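Local coordinates for sensor protein (Haloarcula marismortui ATCC 43049, PDB 3BWL) that probably works as a phosphorelay sensor histidine kinase, of which this chain is a PAS domain holding an indole aldehyde in its pocket, at residues T76-F81 against D116-I121; G91-R96 against M101-H106. All blocks are in the same frame, centred on the assembly; numbering follows the deposited sequence.

Contact 1 of 2, residues T76-F81 against D116-I121; sequences TQLSGF and DRFLAI. With I3A (1H-indole-3-carbaldehyde), chain F.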
loop_
_atom_site.group_PDB
_atom_site.type_symbol
_atom_site.label_atom_id
_atom_site.label_comp_id
_atom_site.label_asym_id
_atom_site.label_seq_id
_atom_site.Cartn_x
_atom_site.Cartn_y
_atom_site.Cartn_z
ATOM N N THR A 76 -14.718 -5.666 -19.084
ATOM C CA THR A 76 -13.799 -6.483 -19.889
ATOM C C THR A 76 -12.440 -6.611 -19.190
ATOM O O THR A 76 -11.885 -7.714 -19.092
ATOM C CB THR A 76 -13.587 -5.856 -21.281
ATOM O OG1 THR A 76 -14.857 -5.771 -21.958
ATOM C CG2 THR A 76 -12.631 -6.729 -22.112
ATOM N N GLN A 77 -11.895 -5.492 -18.702
ATOM C CA GLN A 77 -10.629 -5.544 -17.970
ATOM C C GLN A 77 -10.682 -6.539 -16.797
ATOM O O GLN A 77 -9.805 -7.413 -16.677
ATOM C CB GLN A 77 -10.272 -4.151 -17.424
ATOM C CG GLN A 77 -8.885 -4.043 -16.770
ATOM C CD GLN A 77 -7.750 -4.008 -17.775
ATOM O OE1 GLN A 77 -7.722 -4.794 -18.722
ATOM N NE2 GLN A 77 -6.814 -3.085 -17.587
ATOM N N LEU A 78 -11.688 -6.391 -15.942
ATOM C CA LEU A 78 -11.772 -7.193 -14.680
ATOM C C LEU A 78 -12.032 -8.679 -14.956
ATOM O O LEU A 78 -11.434 -9.546 -14.302
ATOM C CB LEU A 78 -12.855 -6.629 -13.771
ATOM C CG LEU A 78 -12.699 -5.185 -13.298
ATOM C CD1 LEU A 78 -13.899 -4.727 -12.406
ATOM C CD2 LEU A 78 -11.353 -5.045 -12.549
ATOM N N SER A 79 -12.894 -8.965 -15.935
ATOM C CA SER A 79 -13.260 -10.362 -16.225
ATOM C C SER A 79 -12.072 -11.187 -16.754
ATOM O O SER A 79 -12.073 -12.408 -16.634
ATOM C CB SER A 79 -14.456 -10.436 -17.178
ATOM O OG SER A 79 -14.123 -9.879 -18.431
ATOM N N GLY A 80 -11.063 -10.520 -17.329
ATOM C CA GLY A 80 -9.892 -11.216 -17.872
ATOM C C GLY A 80 -8.886 -11.674 -16.805
ATOM O O GLY A 80 -8.045 -12.506 -17.084
ATOM N N PHE A 81 -8.976 -11.140 -15.589
ATOM C CA PHE A 81 -8.048 -11.509 -14.477
ATOM C C PHE A 81 -8.296 -12.894 -13.890
ATOM O O PHE A 81 -9.436 -13.242 -13.545
ATOM C CB PHE A 81 -8.162 -10.484 -13.340
ATOM C CG PHE A 81 -7.315 -9.283 -13.533
ATOM C CD1 PHE A 81 -7.643 -8.331 -14.498
ATOM C CD2 PHE A 81 -6.177 -9.073 -12.720
ATOM C CE1 PHE A 81 -6.864 -7.183 -14.672
ATOM C CE2 PHE A 81 -5.387 -7.903 -12.906
ATOM C CZ PHE A 81 -5.736 -6.987 -13.869
ATOM N N ASP A 116 -14.369 -12.118 -3.608
ATOM C CA ASP A 116 -13.663 -11.930 -4.870
ATOM C C ASP A 116 -13.466 -10.419 -5.007
ATOM O O ASP A 116 -14.428 -9.675 -5.200
ATOM C CB ASP A 116 -14.494 -12.509 -6.038
ATOM C CG ASP A 116 -13.818 -12.331 -7.416
ATOM O OD1 ASP A 116 -12.562 -12.312 -7.542
ATOM O OD2 ASP A 116 -14.576 -12.222 -8.406
ATOM N N ARG A 117 -12.228 -9.956 -4.876
ATOM C CA ARG A 117 -11.982 -8.491 -4.896
ATOM C C ARG A 117 -10.819 -8.120 -5.798
ATOM O O ARG A 117 -10.007 -8.969 -6.146
ATOM C CB ARG A 117 -11.698 -7.957 -3.478
ATOM C CG ARG A 117 -12.924 -8.025 -2.535
ATOM C CD ARG A 117 -14.006 -7.053 -3.001
ATOM N NE ARG A 117 -15.172 -7.038 -2.126
ATOM C CZ ARG A 117 -16.281 -7.735 -2.356
ATOM N NH1 ARG A 117 -16.372 -8.547 -3.407
ATOM N NH2 ARG A 117 -17.308 -7.641 -1.517
ATOM N N PHE A 118 -10.743 -6.837 -6.150
ATOM C CA PHE A 118 -9.590 -6.299 -6.852
ATOM C C PHE A 118 -8.983 -5.178 -5.990
ATOM O O PHE A 118 -9.708 -4.349 -5.443
ATOM C CB PHE A 118 -9.991 -5.682 -8.197
ATOM C CG PHE A 118 -10.431 -6.703 -9.209
ATOM C CD1 PHE A 118 -9.540 -7.131 -10.178
ATOM C CD2 PHE A 118 -11.714 -7.260 -9.157
ATOM C CE1 PHE A 118 -9.913 -8.101 -11.118
ATOM C CE2 PHE A 118 -12.120 -8.263 -10.115
ATOM C CZ PHE A 118 -11.206 -8.655 -11.081
ATOM N N LEU A 119 -7.664 -5.153 -5.925
ATOM C CA LEU A 119 -6.930 -4.133 -5.179
ATOM C C LEU A 119 -6.126 -3.371 -6.212
ATOM O O LEU A 119 -5.332 -3.967 -6.964
ATOM C CB LEU A 119 -6.003 -4.820 -4.182
ATOM C CG LEU A 119 -5.072 -3.974 -3.317
ATOM C CD1 LEU A 119 -5.785 -2.845 -2.550
ATOM C CD2 LEU A 119 -4.268 -4.938 -2.366
ATOM N N ALA A 120 -6.328 -2.054 -6.245
ATOM C CA ALA A 120 -5.713 -1.169 -7.238
ATOM C C ALA A 120 -4.855 -0.127 -6.551
ATOM O O ALA A 120 -5.312 0.590 -5.695
ATOM C CB ALA A 120 -6.774 -0.490 -8.093
ATOM N N ILE A 121 -3.587 -0.108 -6.911
ATOM C CA ILE A 121 -2.668 0.921 -6.443
ATOM C C ILE A 121 -2.381 1.851 -7.643
ATOM O O ILE A 121 -1.788 1.439 -8.657
ATOM C CB ILE A 121 -1.338 0.299 -5.868
ATOM C CG1 ILE A 121 -1.615 -0.897 -4.928
ATOM C CG2 ILE A 121 -0.484 1.371 -5.224
ATOM C CD1 ILE A 121 -2.517 -0.642 -3.735
HETATM O O I3A F . -9.191 0.355 -9.604
HETATM C "C3'" I3A F . -8.871 1.403 -10.154
HETATM C C3 I3A F . -8.997 1.539 -11.647
HETATM C C2 I3A F . -8.709 2.779 -12.278
HETATM N N I3A F . -8.966 2.506 -13.600
HETATM C C8 I3A F . -9.401 1.227 -13.791
HETATM C C9 I3A F . -9.462 0.573 -12.563
HETATM C C4 I3A F . -9.863 -0.777 -12.486
HETATM C C5 I3A F . -10.253 -1.452 -13.672
HETATM C C6 I3A F . -10.229 -0.782 -14.907
HETATM C C7 I3A F . -9.790 0.556 -14.962
#
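Beside the ligand pocket of this PAS domain, Leu78 near the C-terminal end of helix 71-79 and Phe81 just beyond it close on Phe118 of strand 115-124. Leu78 CD2 makes a CH-pi contact, 3.6 Å from the centroid of the Phe118 ring and 11° off its normal, so the methyl lies over the middle of one face. Leu78 O comes within 3.3 Å of Phe118 CZ, out of the ring plane on the same side as the methyl; this carbonyl also accepts a backbone bond from Phe81 N. In a T-shaped stack, Phe118 turns its edge to the face of Phe81, with centroids 5.6 Å apart and planes at 83°, and its CE1 lies 3.7 Å from Phe81 CB. With CG anti to its carbonyl carbon (chi1 -69°), the Phe118 ring projects from the strand, a face to the Leu78 methyl and an edge to Phe81. In the PAS fold the antiparallel sheet and the helices beside it enclose the pocket, and the segments line it from two directions. Leu78 CD2, having Phe118 on one side, meets I3A C5 on another at 3.9 Å, while Gln77 CG stands 4.0 Å from I3A C6. From the sheet, the methyl CB of Ala120 approaches the aldehyde oxygen, I3A O, at 3.0 Å. Arg109 of the adjacent strand binds both Phe81 O and the carboxylate of Asp116.

Contact 2 of 2, residues G91-R96 against M101-H106; sequences GLYERR and MSVEVH. With I3A (1H-indole-3-carbaldehyde), chain F.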
loop_
_atom_site.group_PDB
_atom_site.type_symbol
_atom_site.label_atom_id
_atom_site.label_comp_id
_atom_site.label_asym_id
_atom_site.label_seq_id
_atom_site.Cartn_x
_atom_site.Cartn_y
_atom_site.Cartn_z
ATOM N N GLY A 91 -4.447 4.856 -16.693
ATOM C CA GLY A 91 -5.786 5.424 -16.553
ATOM C C GLY A 91 -5.666 6.928 -16.455
ATOM O O GLY A 91 -4.542 7.458 -16.458
ATOM N N LEU A 92 -6.797 7.596 -16.360
ATOM C CA LEU A 92 -6.814 9.058 -16.296
ATOM C C LEU A 92 -7.951 9.509 -15.379
ATOM O O LEU A 92 -9.118 9.570 -15.803
ATOM C CB LEU A 92 -6.936 9.692 -17.711
ATOM C CG LEU A 92 -6.991 11.216 -17.730
ATOM C CD1 LEU A 92 -5.576 11.812 -17.524
ATOM C CD2 LEU A 92 -7.557 11.658 -19.122
ATOM N N TYR A 93 -7.629 9.780 -14.116
ATOM C CA TYR A 93 -8.655 10.169 -13.161
ATOM C C TYR A 93 -9.108 11.607 -13.383
ATOM O O TYR A 93 -8.310 12.456 -13.740
ATOM C CB TYR A 93 -8.145 10.039 -11.721
ATOM C CG TYR A 93 -7.966 8.601 -11.257
ATOM C CD1 TYR A 93 -9.002 7.668 -11.415
ATOM C CD2 TYR A 93 -6.801 8.190 -10.615
ATOM C CE1 TYR A 93 -8.851 6.362 -10.969
ATOM C CE2 TYR A 93 -6.624 6.870 -10.152
ATOM C CZ TYR A 93 -7.654 5.963 -10.359
ATOM O OH TYR A 93 -7.500 4.673 -9.933
ATOM N N GLU A 94 -10.393 11.822 -13.172
ATOM C CA GLU A 94 -10.981 13.155 -13.170
ATOM C C GLU A 94 -11.226 13.555 -11.730
ATOM O O GLU A 94 -11.979 12.877 -10.992
ATOM C CB GLU A 94 -12.304 13.123 -13.911
ATOM C CG GLU A 94 -12.890 14.499 -14.157
ATOM C CD GLU A 94 -14.160 14.403 -14.990
ATOM O OE1 GLU A 94 -15.026 13.543 -14.682
ATOM O OE2 GLU A 94 -14.294 15.161 -15.969
ATOM N N ARG A 95 -10.569 14.634 -11.315
ATOM C CA ARG A 95 -10.782 15.182 -9.994
ATOM C C ARG A 95 -12.151 15.884 -9.874
ATOM O O ARG A 95 -12.771 16.273 -10.905
ATOM C CB ARG A 95 -9.676 16.181 -9.638
ATOM C CG ARG A 95 -8.239 15.589 -9.705
ATOM C CD ARG A 95 -7.352 16.454 -8.824
ATOM N NE ARG A 95 -5.965 16.006 -8.859
ATOM C CZ ARG A 95 -5.097 16.257 -9.843
ATOM N NH1 ARG A 95 -5.468 16.926 -10.938
ATOM N NH2 ARG A 95 -3.833 15.780 -9.753
ATOM N N ARG A 96 -12.573 16.118 -8.626
ATOM C CA ARG A 96 -13.834 16.850 -8.400
ATOM C C ARG A 96 -13.889 18.179 -9.147
ATOM O O ARG A 96 -14.930 18.550 -9.718
ATOM C CB ARG A 96 -14.062 17.097 -6.926
ATOM C CG ARG A 96 -15.521 17.460 -6.596
ATOM C CD ARG A 96 -15.675 17.467 -5.064
ATOM N NE ARG A 96 -17.064 17.544 -4.619
ATOM C CZ ARG A 96 -17.774 18.672 -4.596
ATOM N NH1 ARG A 96 -19.036 18.659 -4.162
ATOM N NH2 ARG A 96 -17.230 19.814 -5.024
HETATM N N MSE A 101 -5.697 13.577 -13.835
HETATM C CA MSE A 101 -4.493 13.019 -13.278
HETATM C C MSE A 101 -4.156 11.742 -14.048
HETATM O O MSE A 101 -4.887 10.795 -13.932
HETATM C CB MSE A 101 -4.738 12.657 -11.811
HETATM C CG MSE A 101 -3.481 12.097 -11.179
HETATM SE SE MSE A 101 -3.952 11.370 -9.411
HETATM C CE MSE A 101 -4.924 12.771 -8.869
ATOM N N SER A 102 -3.069 11.726 -14.809
ATOM C CA SER A 102 -2.630 10.487 -15.448
ATOM C C SER A 102 -2.030 9.559 -14.414
ATOM O O SER A 102 -1.240 9.980 -13.584
ATOM C CB SER A 102 -1.599 10.754 -16.550
ATOM O OG SER A 102 -2.251 11.271 -17.685
ATOM N N VAL A 103 -2.428 8.276 -14.466
ATOM C CA VAL A 103 -1.933 7.317 -13.489
ATOM C C VAL A 103 -1.536 6.029 -14.162
ATOM O O VAL A 103 -2.013 5.707 -15.268
ATOM C CB VAL A 103 -3.001 6.977 -12.401
ATOM C CG1 VAL A 103 -3.310 8.223 -11.565
ATOM C CG2 VAL A 103 -4.320 6.458 -13.073
ATOM N N GLU A 104 -0.633 5.324 -13.512
ATOM C CA GLU A 104 -0.459 3.913 -13.805
ATOM C C GLU A 104 -1.071 3.133 -12.664
ATOM O O GLU A 104 -0.644 3.280 -11.487
ATOM C CB GLU A 104 1.006 3.524 -13.973
ATOM C CG GLU A 104 1.162 2.027 -14.274
ATOM C CD GLU A 104 2.604 1.597 -14.373
ATOM O OE1 GLU A 104 3.322 1.642 -13.344
ATOM O OE2 GLU A 104 3.028 1.180 -15.473
ATOM N N VAL A 105 -2.047 2.292 -13.021
ATOM C CA VAL A 105 -2.743 1.461 -12.054
ATOM C C VAL A 105 -2.074 0.106 -12.007
ATOM O O VAL A 105 -1.804 -0.498 -13.072
ATOM C CB VAL A 105 -4.237 1.218 -12.479
ATOM C CG1 VAL A 105 -4.946 0.441 -11.425
ATOM C CG2 VAL A 105 -4.959 2.531 -12.689
ATOM N N HIS A 106 -1.721 -0.345 -10.808
ATOM C CA HIS A 106 -1.275 -1.746 -10.645
ATOM C C HIS A 106 -2.443 -2.479 -9.986
ATOM O O HIS A 106 -2.763 -2.230 -8.824
ATOM C CB HIS A 106 0.019 -1.826 -9.776
ATOM C CG HIS A 106 0.780 -3.105 -9.922
ATOM N ND1 HIS A 106 2.007 -3.310 -9.327
ATOM C CD2 HIS A 106 0.496 -4.248 -10.603
ATOM C CE1 HIS A 106 2.451 -4.524 -9.634
ATOM N NE2 HIS A 106 1.561 -5.109 -10.420
HETATM O O I3A F . -9.191 0.355 -9.604
HETATM C "C3'" I3A F . -8.871 1.403 -10.154
HETATM C C3 I3A F . -8.997 1.539 -11.647
HETATM C C2 I3A F . -8.709 2.779 -12.278
HETATM N N I3A F . -8.966 2.506 -13.600
HETATM C C8 I3A F . -9.401 1.227 -13.791
HETATM C C9 I3A F . -9.462 0.573 -12.563
HETATM C C4 I3A F . -9.863 -0.777 -12.486
HETATM C C5 I3A F . -10.253 -1.452 -13.672
HETATM C C6 I3A F . -10.229 -0.782 -14.907
HETATM C C7 I3A F . -9.790 0.556 -14.962
HETATM O O HOH W 1 -3.288 8.958 -18.531
#
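Met101, Tyr93 and Val103 carry most of the buried surface of the antiparallel hairpin formed by strands 86-94 and 100-112, at one edge of the PAS sheet. Tyr93 and Met101 form a hydrogen-bonded pair, with Tyr93 N to Met101 O at 2.9 Å and Met101 N to Tyr93 O at 2.8 Å; Gly91 and Val103 form the next such pair, its bonds nearly straight (168° and 173°). The side chains of Met101, Tyr93 and Val103 share one face of the sheet, that of the pocket. Val103 CG1 packs 3.6 Å from Tyr93 CD2, the two side chains crossing at about a right angle, while the SE of Met101, present as selenomethionine, lies near the plane of the tyrosine ring at its edge. Met101 bends at chi3 (-46°), bringing CE to 3.3 Å from Arg95 NH2, while its CB lies over one face of that guanidinium, toward the rim; the NH1 of Arg95 binds Ser99 OG. On the face bearing Leu92 and Ser102, a water donates to Gly91 O. Val105 CG2 reaches I3A C2 at 3.8 Å. The Tyr93 hydroxyl, hydrogen-bonded to Ser122 OG, touches the same ligand carbon, with OH 3.2 Å from C2.

Both contacts are buried and face the same indole, but they differ in kind and place. Contact 1 packs a helix end on 115-124, the middle strand of the sheet, at the side of the pocket, burying 163 Å² through apolar and aromatic packing. Contact 2 lies on the outermost strand 86-94 and its hairpin partner, burying 472 Å², and is held chiefly by main-chain hydrogen bonds with side-chain packing on the pocket face. Contact 1 meets mainly the benzene ring and aldehyde of the ligand, contact 2 chiefly the pyrrole side, around C2. They join where strands 115-124 and 100-112 are neighbours: Ile121 O and His106 N lie 2.8 Å apart, a probable hydrogen bond. Both also touch the second subunit.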